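PDB 2GU1: zinc peptidase from Vibrio cholerae, which cuts the peptide cross-links between peptidoglycan strands as a zinc-dependent DD-endopeptidase, probably making way for new glycans as the cell wall expands. Local coordinates for residues Tyr10-Gly15 and Ser19-Gln24; Leu43-Ile48 and Glu52-Met57; Ser110-Ala115 and Ser123-Ile128; Val118-Ser123 and Asp146-Leu151. All coordinates share one frame; numbering follows the deposited sequence.

Contact 1: residues Tyr10-Gly15 and Ser19-Gln24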
loop_
_atom_site.group_PDB
_atom_site.type_symbol
_atom_site.label_atom_id
_atom_site.label_comp_id
_atom_site.label_asym_id
_atom_site.label_seq_id
_atom_site.Cartn_x
_atom_site.Cartn_y
_atom_site.Cartn_z
ATOM N N TYR A 10 2.837 7.012 22.327
ATOM C CA TYR A 10 4.156 6.672 21.804
ATOM C C TYR A 10 4.317 7.149 20.369
ATOM O O TYR A 10 3.531 6.777 19.498
ATOM C CB TYR A 10 4.390 5.153 21.827
ATOM C CG TYR A 10 5.794 4.769 21.402
ATOM C CD1 TYR A 10 6.829 4.718 22.332
ATOM C CD2 TYR A 10 6.104 4.530 20.059
ATOM C CE1 TYR A 10 8.134 4.447 21.947
ATOM C CE2 TYR A 10 7.416 4.258 19.660
ATOM C CZ TYR A 10 8.424 4.220 20.611
ATOM O OH TYR A 10 9.723 3.966 20.244
ATOM N N MET A 11 5.322 7.982 20.122
ATOM C CA MET A 11 5.565 8.441 18.762
ATOM C C MET A 11 6.627 7.533 18.137
ATOM O O MET A 11 7.718 7.363 18.685
ATOM C CB MET A 11 6.040 9.896 18.737
ATOM C CG MET A 11 6.416 10.363 17.333
ATOM S SD MET A 11 6.409 12.155 17.139
ATOM C CE MET A 11 4.662 12.430 16.768
ATOM N N VAL A 12 6.294 6.937 16.999
ATOM C CA VAL A 12 7.224 6.042 16.320
ATOM C C VAL A 12 8.492 6.758 15.884
ATOM O O VAL A 12 8.446 7.873 15.356
ATOM C CB VAL A 12 6.565 5.389 15.089
ATOM C CG1 VAL A 12 7.536 4.407 14.447
ATOM C CG2 VAL A 12 5.282 4.675 15.515
ATOM N N LYS A 13 9.625 6.102 16.103
ATOM C CA LYS A 13 10.919 6.662 15.760
ATOM C C LYS A 13 11.627 5.722 14.794
ATOM O O LYS A 13 11.238 4.560 14.652
ATOM C CB LYS A 13 11.766 6.826 17.027
ATOM C CG LYS A 13 11.048 7.515 18.182
ATOM C CD LYS A 13 11.917 7.543 19.431
ATOM C CE LYS A 13 11.176 8.135 20.630
ATOM N NZ LYS A 13 9.953 7.355 20.994
ATOM N N VAL A 14 12.662 6.227 14.133
ATOM C CA VAL A 14 13.435 5.427 13.188
ATOM C C VAL A 14 13.864 4.111 13.832
ATOM O O VAL A 14 14.373 4.097 14.953
ATOM C CB VAL A 14 14.698 6.191 12.722
ATOM C CG1 VAL A 14 15.521 5.322 11.780
ATOM C CG2 VAL A 14 14.293 7.481 12.026
ATOM N N GLY A 15 13.632 3.003 13.133
ATOM C CA GLY A 15 14.019 1.705 13.662
ATOM C C GLY A 15 12.977 0.908 14.435
ATOM O O GLY A 15 13.160 -0.293 14.643
ATOM N N SER A 19 6.657 -4.937 17.373
ATOM C CA SER A 19 7.182 -5.839 18.386
ATOM C C SER A 19 8.206 -5.156 19.299
ATOM O O SER A 19 8.271 -5.454 20.490
ATOM C CB SER A 19 7.800 -7.084 17.728
ATOM O OG SER A 19 9.100 -6.820 17.217
ATOM N N GLY A 20 9.004 -4.248 18.744
ATOM C CA GLY A 20 9.998 -3.549 19.544
ATOM C C GLY A 20 9.343 -2.564 20.497
ATOM O O GLY A 20 9.769 -2.413 21.646
ATOM N N ILE A 21 8.300 -1.892 20.018
ATOM C CA ILE A 21 7.573 -0.930 20.836
ATOM C C ILE A 21 6.887 -1.650 21.994
ATOM O O ILE A 21 6.932 -1.186 23.131
ATOM C CB ILE A 21 6.530 -0.175 19.998
ATOM C CG1 ILE A 21 7.251 0.741 19.011
ATOM C CG2 ILE A 21 5.593 0.637 20.907
ATOM C CD1 ILE A 21 6.345 1.368 17.973
ATOM N N PHE A 22 6.265 -2.793 21.719
ATOM C CA PHE A 22 5.607 -3.532 22.786
ATOM C C PHE A 22 6.608 -3.986 23.824
ATOM O O PHE A 22 6.316 -3.979 25.027
ATOM C CB PHE A 22 4.835 -4.727 22.221
ATOM C CG PHE A 22 3.429 -4.394 21.838
ATOM C CD1 PHE A 22 3.103 -3.112 21.414
ATOM C CD2 PHE A 22 2.424 -5.360 21.891
ATOM C CE1 PHE A 22 1.804 -2.786 21.039
ATOM C CE2 PHE A 22 1.117 -5.049 21.520
ATOM C CZ PHE A 22 0.802 -3.759 21.094
ATOM N N ALA A 23 7.798 -4.367 23.365
ATOM C CA ALA A 23 8.841 -4.808 24.277
ATOM C C ALA A 23 9.230 -3.653 25.202
ATOM O O ALA A 23 9.288 -3.817 26.427
ATOM C CB ALA A 23 10.067 -5.301 23.493
ATOM N N GLN A 24 9.473 -2.473 24.641
ATOM C CA GLN A 24 9.873 -1.357 25.491
ATOM C C GLN A 24 8.749 -0.808 26.375
ATOM O O GLN A 24 9.016 -0.219 27.423
ATOM C CB GLN A 24 10.511 -0.239 24.656
ATOM C CG GLN A 24 9.585 0.783 24.044
ATOM C CD GLN A 24 10.358 1.856 23.283
ATOM O OE1 GLN A 24 10.790 1.645 22.150
ATOM N NE2 GLN A 24 10.549 3.007 23.915
#
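In the LysM-like domain, strand 8-11 and helix 18-24 meet across a short turn, and Tyr10 and Ile21 form the heart of the junction. The Tyr10 ring leaves the strand with CG anti to the backbone N (chi1 -175°), which carries it to the helix. Ile21 lies over one face of the ring: its CG2 sits 4.1 Å from the centroid, 15° off the normal, a CH-pi contact, while Ile21 CD1 comes within 3.5 Å of Tyr10 CE2. A branched aliphatic residue suits this place: CG2 covers the ring face while the longer CG1-CD1 arm passes Tyr10 CE2 and reaches Val12, whose CG2 lies 4.3 Å from Ile21 CD1. At the ring's edge stands the Gln24 amide, its plane turned 75° from the ring, with NE2 3.4 Å from Tyr10 CE1. Gln24 OE1 lies 3.2 Å from Tyr10 OH, with no hydrogen bond between them. The phenol oxygen hydrogen-bonds instead with Asp16 OD2 in the turn, which should steady the hydroxyl end of the ring. Asp16 OD2 also accepts from Lys13 N, tying the turn to the tyrosine. Aromatic-aliphatic packing of this kind joins the first strand to the first helix of the LysM-like fold.

Contact 2: residues Leu43-Ile48 and Glu52-Met57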
loop_
_atom_site.group_PDB
_atom_site.type_symbol
_atom_site.label_atom_id
_atom_site.label_comp_id
_atom_site.label_asym_id
_atom_site.label_seq_id
_atom_site.Cartn_x
_atom_site.Cartn_y
_atom_site.Cartn_z
ATOM N N LEU A 43 -2.733 -6.001 7.914
ATOM C CA LEU A 43 -1.294 -5.759 7.820
ATOM C C LEU A 43 -0.962 -4.266 7.843
ATOM O O LEU A 43 -0.191 -3.773 7.018
ATOM C CB LEU A 43 -0.720 -6.420 6.557
ATOM C CG LEU A 43 -0.865 -7.949 6.470
ATOM C CD1 LEU A 43 -0.415 -8.424 5.109
ATOM C CD2 LEU A 43 -0.045 -8.626 7.567
ATOM N N GLN A 44 -1.565 -3.557 8.794
ATOM C CA GLN A 44 -1.345 -2.121 8.955
ATOM C C GLN A 44 -0.110 -1.861 9.833
ATOM O O GLN A 44 0.687 -0.966 9.569
ATOM C CB GLN A 44 -2.554 -1.483 9.644
ATOM C CG GLN A 44 -3.909 -1.800 9.024
ATOM C CD GLN A 44 -4.293 -0.829 7.938
ATOM O OE1 GLN A 44 -3.570 -0.654 6.959
ATOM N NE2 GLN A 44 -5.445 -0.185 8.103
ATOM N N LEU A 45 0.035 -2.651 10.883
ATOM C CA LEU A 45 1.132 -2.466 11.829
ATOM C C LEU A 45 2.540 -2.736 11.305
ATOM O O LEU A 45 3.515 -2.244 11.871
ATOM C CB LEU A 45 0.846 -3.289 13.088
ATOM C CG LEU A 45 -0.409 -2.768 13.813
ATOM C CD1 LEU A 45 -0.872 -3.774 14.861
ATOM C CD2 LEU A 45 -0.109 -1.394 14.449
ATOM N N ASP A 46 2.658 -3.494 10.220
ATOM C CA ASP A 46 3.977 -3.778 9.659
ATOM C C ASP A 46 4.559 -2.552 8.952
ATOM O O ASP A 46 5.771 -2.458 8.747
ATOM C CB ASP A 46 3.900 -4.926 8.655
ATOM C CG ASP A 46 4.197 -6.267 9.278
ATOM O OD1 ASP A 46 4.260 -7.252 8.526
ATOM O OD2 ASP A 46 4.370 -6.345 10.511
ATOM N N MET A 47 3.699 -1.615 8.583
ATOM C CA MET A 47 4.155 -0.425 7.880
ATOM C C MET A 47 4.280 0.830 8.744
ATOM O O MET A 47 4.244 1.934 8.209
ATOM C CB MET A 47 3.232 -0.131 6.693
ATOM C CG MET A 47 1.809 0.270 7.073
ATOM S SD MET A 47 0.762 0.687 5.643
ATOM C CE MET A 47 -0.011 -0.894 5.295
ATOM N N ILE A 48 4.430 0.673 10.063
ATOM C CA ILE A 48 4.558 1.844 10.935
ATOM C C ILE A 48 5.782 2.651 10.542
ATOM O O ILE A 48 6.863 2.102 10.341
ATOM C CB ILE A 48 4.686 1.474 12.428
ATOM C CG1 ILE A 48 5.894 0.558 12.643
ATOM C CG2 ILE A 48 3.404 0.845 12.906
ATOM C CD1 ILE A 48 6.246 0.330 14.099
ATOM N N GLU A 52 4.493 8.607 13.144
ATOM C CA GLU A 52 3.125 8.172 13.383
ATOM C C GLU A 52 3.043 7.943 14.884
ATOM O O GLU A 52 4.066 7.933 15.567
ATOM C CB GLU A 52 2.821 6.885 12.604
ATOM C CG GLU A 52 3.002 7.049 11.100
ATOM C CD GLU A 52 2.671 5.789 10.326
ATOM O OE1 GLU A 52 2.990 4.690 10.818
ATOM O OE2 GLU A 52 2.109 5.900 9.219
ATOM N N GLU A 53 1.839 7.755 15.402
ATOM C CA GLU A 53 1.682 7.571 16.834
ATOM C C GLU A 53 0.850 6.364 17.202
ATOM O O GLU A 53 -0.124 6.039 16.521
ATOM C CB GLU A 53 1.010 8.796 17.454
ATOM C CG GLU A 53 1.757 10.102 17.278
ATOM C CD GLU A 53 0.971 11.273 17.841
ATOM O OE1 GLU A 53 0.631 11.230 19.044
ATOM O OE2 GLU A 53 0.686 12.226 17.083
ATOM N N LEU A 54 1.248 5.712 18.291
ATOM C CA LEU A 54 0.514 4.577 18.815
ATOM C C LEU A 54 -0.023 5.037 20.164
ATOM O O LEU A 54 0.669 5.709 20.933
ATOM C CB LEU A 54 1.423 3.358 18.992
ATOM C CG LEU A 54 1.958 2.655 17.741
ATOM C CD1 LEU A 54 2.847 1.484 18.153
ATOM C CD2 LEU A 54 0.802 2.159 16.884
ATOM N N GLU A 55 -1.271 4.704 20.442
ATOM C CA GLU A 55 -1.881 5.091 21.704
ATOM C C GLU A 55 -2.295 3.792 22.386
ATOM O O GLU A 55 -3.079 3.031 21.826
ATOM C CB GLU A 55 -3.089 5.985 21.418
ATOM C CG GLU A 55 -3.776 6.583 22.626
ATOM C CD GLU A 55 -4.722 7.714 22.237
ATOM O OE1 GLU A 55 -5.292 7.664 21.126
ATOM O OE2 GLU A 55 -4.904 8.651 23.042
ATOM N N LEU A 56 -1.733 3.517 23.562
ATOM C CA LEU A 56 -2.068 2.296 24.294
ATOM C C LEU A 56 -2.971 2.637 25.478
ATOM O O LEU A 56 -2.652 3.521 26.274
ATOM C CB LEU A 56 -0.811 1.588 24.829
ATOM C CG LEU A 56 0.466 1.347 24.012
ATOM C CD1 LEU A 56 1.038 -0.025 24.397
ATOM C CD2 LEU A 56 0.198 1.415 22.534
ATOM N N MET A 57 -4.094 1.937 25.591
ATOM C CA MET A 57 -5.026 2.155 26.690
ATOM C C MET A 57 -4.915 0.955 27.632
ATOM O O MET A 57 -5.228 -0.175 27.242
ATOM C CB MET A 57 -6.458 2.252 26.162
ATOM C CG MET A 57 -6.598 3.109 24.923
ATOM S SD MET A 57 -6.301 4.852 25.219
ATOM C CE MET A 57 -7.680 5.578 24.286
#
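Ile48, Glu52 and Leu54 bury most of the surface where the loop after helix 29-38 folds back on strand 53-58 of the LysM-like domain's antiparallel sheet. Glu52 stands just before the strand and directs its side chain at the loop. With CG anti to the carbonyl carbon (chi1 -59°) and the chain extended beyond it, the carboxylate reaches the loop backbone, and Glu52 OE1 lies 3.3 Å from Ile48 CA. The approach accompanies stronger bonds: Glu52 OE1 accepts from the backbone N of Gln49 and is hydrogen-bonded to the hydroxyl of Tyr69 on strand 64-70. A glutamate is long enough to span from the start of the strand to the loop, and its acceptor oxygen serves the turn and the neighbouring strand together. Ile48 CB lies 4.0 Å from Glu52 OE1, while the hydrocarbon branches of Ile48 go on to pack against Ile21 of helix 18-24. Leu54, one step into the strand, has its CB directed toward the loop segment, in the buried core. Its neighbours include Leu18 and Ile21 of the helix as well as Tyr69, so a purely apolar residue fits this place. From the loop, Leu45 in a short 3-10 turn meets it methyl to methyl, Leu45 CD2 lying 4.4 Å from Leu54 CD2.

Contact 3: residues Ser110-Ala115 and Ser123-Ile128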
loop_
_atom_site.group_PDB
_atom_site.type_symbol
_atom_site.label_atom_id
_atom_site.label_comp_id
_atom_site.label_asym_id
_atom_site.label_seq_id
_atom_site.Cartn_x
_atom_site.Cartn_y
_atom_site.Cartn_z
ATOM N N SER A 110 18.113 20.697 -13.864
ATOM C CA SER A 110 17.493 19.649 -14.661
ATOM C C SER A 110 16.072 19.568 -14.109
ATOM O O SER A 110 15.778 20.194 -13.089
ATOM C CB SER A 110 18.217 18.327 -14.452
ATOM O OG SER A 110 18.253 18.007 -13.073
ATOM N N PHE A 111 15.189 18.821 -14.764
ATOM C CA PHE A 111 13.824 18.714 -14.260
ATOM C C PHE A 111 13.797 18.334 -12.781
ATOM O O PHE A 111 13.118 18.978 -11.983
ATOM C CB PHE A 111 13.013 17.679 -15.045
ATOM C CG PHE A 111 11.703 17.324 -14.385
ATOM C CD1 PHE A 111 10.709 18.287 -14.217
ATOM C CD2 PHE A 111 11.489 16.045 -13.880
ATOM C CE1 PHE A 111 9.522 17.983 -13.550
ATOM C CE2 PHE A 111 10.307 15.730 -13.213
ATOM C CZ PHE A 111 9.322 16.700 -13.047
ATOM N N SER A 112 14.535 17.290 -12.418
ATOM C CA SER A 112 14.564 16.828 -11.031
ATOM C C SER A 112 14.952 17.913 -10.033
ATOM O O SER A 112 14.286 18.091 -9.011
ATOM C CB SER A 112 15.512 15.639 -10.887
ATOM O OG SER A 112 15.009 14.513 -11.584
ATOM N N VAL A 113 16.026 18.636 -10.334
ATOM C CA VAL A 113 16.507 19.699 -9.459
ATOM C C VAL A 113 15.489 20.823 -9.342
ATOM O O VAL A 113 15.156 21.265 -8.240
ATOM C CB VAL A 113 17.836 20.284 -9.983
ATOM C CG1 VAL A 113 18.287 21.433 -9.099
ATOM C CG2 VAL A 113 18.898 19.198 -10.022
ATOM N N SER A 114 15.001 21.279 -10.491
ATOM C CA SER A 114 14.017 22.352 -10.545
ATOM C C SER A 114 12.707 21.955 -9.865
ATOM O O SER A 114 12.042 22.788 -9.246
ATOM C CB SER A 114 13.749 22.733 -12.002
ATOM O OG SER A 114 12.810 23.788 -12.086
ATOM N N ALA A 115 12.341 20.680 -9.985
ATOM C CA ALA A 115 11.114 20.160 -9.383
ATOM C C ALA A 115 11.236 20.148 -7.860
ATOM O O ALA A 115 10.293 20.503 -7.145
ATOM C CB ALA A 115 10.833 18.744 -9.901
ATOM N N SER A 123 9.819 11.352 -4.080
ATOM C CA SER A 123 8.839 10.361 -4.521
ATOM C C SER A 123 7.923 10.931 -5.605
ATOM O O SER A 123 7.547 10.227 -6.541
ATOM C CB SER A 123 8.006 9.864 -3.334
ATOM O OG SER A 123 7.316 10.929 -2.711
ATOM N N GLN A 124 7.565 12.205 -5.481
ATOM C CA GLN A 124 6.715 12.832 -6.485
ATOM C C GLN A 124 7.485 12.939 -7.798
ATOM O O GLN A 124 6.928 12.701 -8.868
ATOM C CB GLN A 124 6.250 14.219 -6.014
ATOM C CG GLN A 124 5.263 14.137 -4.851
ATOM C CD GLN A 124 4.820 15.492 -4.323
ATOM O OE1 GLN A 124 5.644 16.349 -3.998
ATOM N NE2 GLN A 124 3.506 15.682 -4.217
ATOM N N VAL A 125 8.768 13.280 -7.712
ATOM C CA VAL A 125 9.603 13.393 -8.904
ATOM C C VAL A 125 9.731 12.016 -9.555
ATOM O O VAL A 125 9.665 11.888 -10.781
ATOM C CB VAL A 125 11.010 13.926 -8.557
ATOM C CG1 VAL A 125 11.915 13.894 -9.795
ATOM C CG2 VAL A 125 10.899 15.343 -8.015
ATOM N N ALA A 126 9.908 10.988 -8.729
ATOM C CA ALA A 126 10.024 9.624 -9.228
ATOM C C ALA A 126 8.725 9.225 -9.934
ATOM O O ALA A 126 8.751 8.678 -11.035
ATOM C CB ALA A 126 10.307 8.673 -8.083
ATOM N N ASN A 127 7.592 9.507 -9.299
ATOM C CA ASN A 127 6.291 9.179 -9.882
ATOM C C ASN A 127 6.160 9.867 -11.239
ATOM O O ASN A 127 5.742 9.257 -12.224
ATOM C CB ASN A 127 5.157 9.624 -8.941
ATOM C CG ASN A 127 3.774 9.220 -9.446
ATOM O OD1 ASN A 127 3.640 8.316 -10.277
ATOM N ND2 ASN A 127 2.737 9.879 -8.931
ATOM N N ILE A 128 6.539 11.138 -11.289
ATOM C CA ILE A 128 6.465 11.905 -12.529
ATOM C C ILE A 128 7.349 11.322 -13.634
ATOM O O ILE A 128 6.884 11.100 -14.757
ATOM C CB ILE A 128 6.856 13.384 -12.291
ATOM C CG1 ILE A 128 5.802 14.058 -11.405
ATOM C CG2 ILE A 128 6.975 14.118 -13.622
ATOM C CD1 ILE A 128 6.151 15.474 -10.974
#
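Phe111 opens a helix-helix packing in the Csd3-type second domain, where helices 111-117 and 122-132 lie against one another as a skewed, roughly antiparallel pair. The axes of their short segments approach to 10.2 Å at an angle of 141° between directions. Phe111 stands in the first turn; with CG trans to N (chi1 168°) its ring extends toward the second helix and ends at Ile128. There Ile128 CG2 comes within 3.5 Å of Phe111 CZ, and Ile128 CD1 lies at the ring edge, in its plane. The aromatic is large enough to bridge the two helices and also meets the rings of Phe148 and Phe172 edge to face, which places the pair on the antiparallel sheet to which strands 147-157 and 160-173 belong. Ser112 comes next, at the margin of the interface. Its small side chain tolerates close approach, and its OG stands 3.6 Å from Val125 CG1, a van der Waals contact. Val125 is the residue most deeply covered by this pairing, and its two methyls are shared out: CG1 serves Ser112 and the Phe111 ring, while CG2 turns to the following turn of the first helix. That turn presents Ala115, whose single methyl can meet a valine methyl without pushing the helices apart, and its CB rests 3.9 Å from Val125 CG2.

Contact 4: residues Val118-Ser123 and Asp146-Leu151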
loop_
_atom_site.group_PDB
_atom_site.type_symbol
_atom_site.label_atom_id
_atom_site.label_comp_id
_atom_site.label_asym_id
_atom_site.label_seq_id
_atom_site.Cartn_x
_atom_site.Cartn_y
_atom_site.Cartn_z
ATOM N N VAL A 118 11.093 23.687 -6.316
ATOM C CA VAL A 118 9.773 24.304 -6.269
ATOM C C VAL A 118 8.816 23.637 -5.272
ATOM O O VAL A 118 7.661 24.048 -5.148
ATOM C CB VAL A 118 9.115 24.331 -7.673
ATOM C CG1 VAL A 118 8.533 22.963 -8.016
ATOM C CG2 VAL A 118 8.046 25.405 -7.722
ATOM N N GLY A 119 9.278 22.607 -4.567
ATOM C CA GLY A 119 8.413 21.974 -3.581
ATOM C C GLY A 119 8.072 20.500 -3.724
ATOM O O GLY A 119 7.616 19.876 -2.768
ATOM N N LEU A 120 8.272 19.931 -4.904
ATOM C CA LEU A 120 7.969 18.517 -5.099
ATOM C C LEU A 120 8.974 17.645 -4.344
ATOM O O LEU A 120 10.146 18.006 -4.218
ATOM C CB LEU A 120 8.007 18.187 -6.592
ATOM C CG LEU A 120 6.931 18.913 -7.399
ATOM C CD1 LEU A 120 7.306 18.948 -8.861
ATOM C CD2 LEU A 120 5.592 18.220 -7.183
ATOM N N THR A 121 8.512 16.502 -3.843
ATOM C CA THR A 121 9.378 15.583 -3.112
ATOM C C THR A 121 10.065 14.617 -4.074
ATOM O O THR A 121 9.757 14.586 -5.273
ATOM C CB THR A 121 8.588 14.740 -2.095
ATOM O OG1 THR A 121 7.707 13.848 -2.792
ATOM C CG2 THR A 121 7.782 15.632 -1.171
ATOM N N SER A 122 10.989 13.825 -3.538
ATOM C CA SER A 122 11.715 12.846 -4.338
ATOM C C SER A 122 10.746 11.822 -4.914
ATOM O O SER A 122 10.840 11.465 -6.091
ATOM C CB SER A 122 12.763 12.119 -3.487
ATOM O OG SER A 122 13.783 13.003 -3.065
ATOM N N SER A 123 9.819 11.352 -4.080
ATOM C CA SER A 123 8.839 10.361 -4.521
ATOM C C SER A 123 7.923 10.931 -5.605
ATOM O O SER A 123 7.547 10.227 -6.541
ATOM C CB SER A 123 8.006 9.864 -3.334
ATOM O OG SER A 123 7.316 10.929 -2.711
ATOM N N ASP A 146 12.436 25.231 -21.440
ATOM C CA ASP A 146 11.225 24.435 -21.265
ATOM C C ASP A 146 10.739 24.532 -19.818
ATOM O O ASP A 146 11.536 24.731 -18.900
ATOM C CB ASP A 146 11.493 22.966 -21.642
ATOM C CG ASP A 146 11.620 22.759 -23.150
ATOM O OD1 ASP A 146 12.048 21.662 -23.575
ATOM O OD2 ASP A 146 11.279 23.692 -23.910
ATOM N N ARG A 147 9.429 24.410 -19.620
ATOM C CA ARG A 147 8.859 24.469 -18.280
ATOM C C ARG A 147 7.843 23.352 -18.045
ATOM O O ARG A 147 7.471 22.632 -18.969
ATOM C CB ARG A 147 8.225 25.843 -18.027
ATOM C CG ARG A 147 7.386 26.384 -19.168
ATOM C CD ARG A 147 6.992 27.829 -18.884
ATOM N NE ARG A 147 6.155 28.408 -19.933
ATOM C CZ ARG A 147 5.709 29.663 -19.924
ATOM N NH1 ARG A 147 6.021 30.476 -18.922
ATOM N NH2 ARG A 147 4.950 30.109 -20.918
ATOM N N PHE A 148 7.417 23.209 -16.790
ATOM C CA PHE A 148 6.459 22.179 -16.376
ATOM C C PHE A 148 5.451 22.715 -15.354
ATOM O O PHE A 148 5.715 23.700 -14.661
ATOM C CB PHE A 148 7.211 20.992 -15.758
ATOM C CG PHE A 148 8.027 21.358 -14.543
ATOM C CD1 PHE A 148 7.439 21.439 -13.282
ATOM C CD2 PHE A 148 9.378 21.674 -14.673
ATOM C CE1 PHE A 148 8.184 21.834 -12.169
ATOM C CE2 PHE A 148 10.132 22.071 -13.566
ATOM C CZ PHE A 148 9.536 22.152 -12.314
ATOM N N ASP A 149 4.301 22.051 -15.261
ATOM C CA ASP A 149 3.243 22.419 -14.320
ATOM C C ASP A 149 2.664 21.114 -13.800
ATOM O O ASP A 149 2.211 20.289 -14.588
ATOM C CB ASP A 149 2.140 23.216 -15.028
ATOM C CG ASP A 149 2.629 24.555 -15.563
ATOM O OD1 ASP A 149 2.965 25.434 -14.744
ATOM O OD2 ASP A 149 2.670 24.729 -16.801
ATOM N N ILE A 150 2.677 20.934 -12.484
ATOM C CA ILE A 150 2.165 19.724 -11.856
ATOM C C ILE A 150 0.995 20.074 -10.943
ATOM O O ILE A 150 1.154 20.861 -10.011
ATOM C CB ILE A 150 3.241 19.061 -10.983
ATOM C CG1 ILE A 150 4.555 18.954 -11.767
ATOM C CG2 ILE A 150 2.761 17.683 -10.512
ATOM C CD1 ILE A 150 4.455 18.138 -13.068
ATOM N N LEU A 151 -0.175 19.498 -11.200
ATOM C CA LEU A 151 -1.334 19.767 -10.340
ATOM C C LEU A 151 -1.441 18.662 -9.292
ATOM O O LEU A 151 -1.592 17.488 -9.631
ATOM C CB LEU A 151 -2.632 19.829 -11.156
ATOM C CG LEU A 151 -3.849 20.135 -10.271
ATOM C CD1 LEU A 151 -3.749 21.569 -9.783
ATOM C CD2 LEU A 151 -5.152 19.940 -11.043
#
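Leu120 and Ile150 meet at a slant, aliphatic branch against aliphatic branch, with Leu120 CD1 4.0 Å from Ile150 CG1. Leu120 lies in the link between helices 111-117 and 122-132, whereas Ile150 belongs to strand 147-157 of the antiparallel sheet. The CB of each is directed toward the other segment, and Leu120 keeps CG anti to its carbonyl carbon (chi1 -64°), a setting that aims the isobutyl group at the sheet. The Phe148 ring, two residues back and on the same side of the strand, is approached differently by two partners. Val118 CG1 comes to the ring's edge, near its plane, 4.3 Å from Phe148 CE1; Leu120 CD1 approaches that same carbon more loosely and obliquely. Between the two aliphatic residues Gly119 closes helix 111-117 in a Schellman motif, with a positive phi (120°) that suits glycine, since a CB would jam against the preceding carbonyl O. Thr121 then caps the next helix with its side chain. Phe103 of strand 97-106 also touches Val118 and Leu120. With no hydrogen bond or charge pair between the two segments, this junction rests on apolar packing, and its cohesion is likely to come mainly from removing hydrocarbon from water.

In the fold
The four contacts form two clusters in different domains. Contacts 1 and 2 share the LysM-like domain, with centres 9 Å apart; neighbouring strands 8-11 and 53-58 are joined by the probable hydrogen bond Tyr10 O to Leu54 N (2.8 Å), and Ile21 CD1 packs on Leu54 CD1 at 3.5 Å. Contacts 3 and 4 lie still closer, centres 6 Å apart, alternating along the chain, their segments overlapping at Ser123 of helix 122-132; Ile128 CD1 meets Ile150 CD1 at 3.8 Å. Between the clusters there is no touch: contacts 2 and 3 have nearest atoms about 14 Å apart. All four lie away from the catalytic zinc, held by His232, Asp236 and His313 in the M23 peptidase domain.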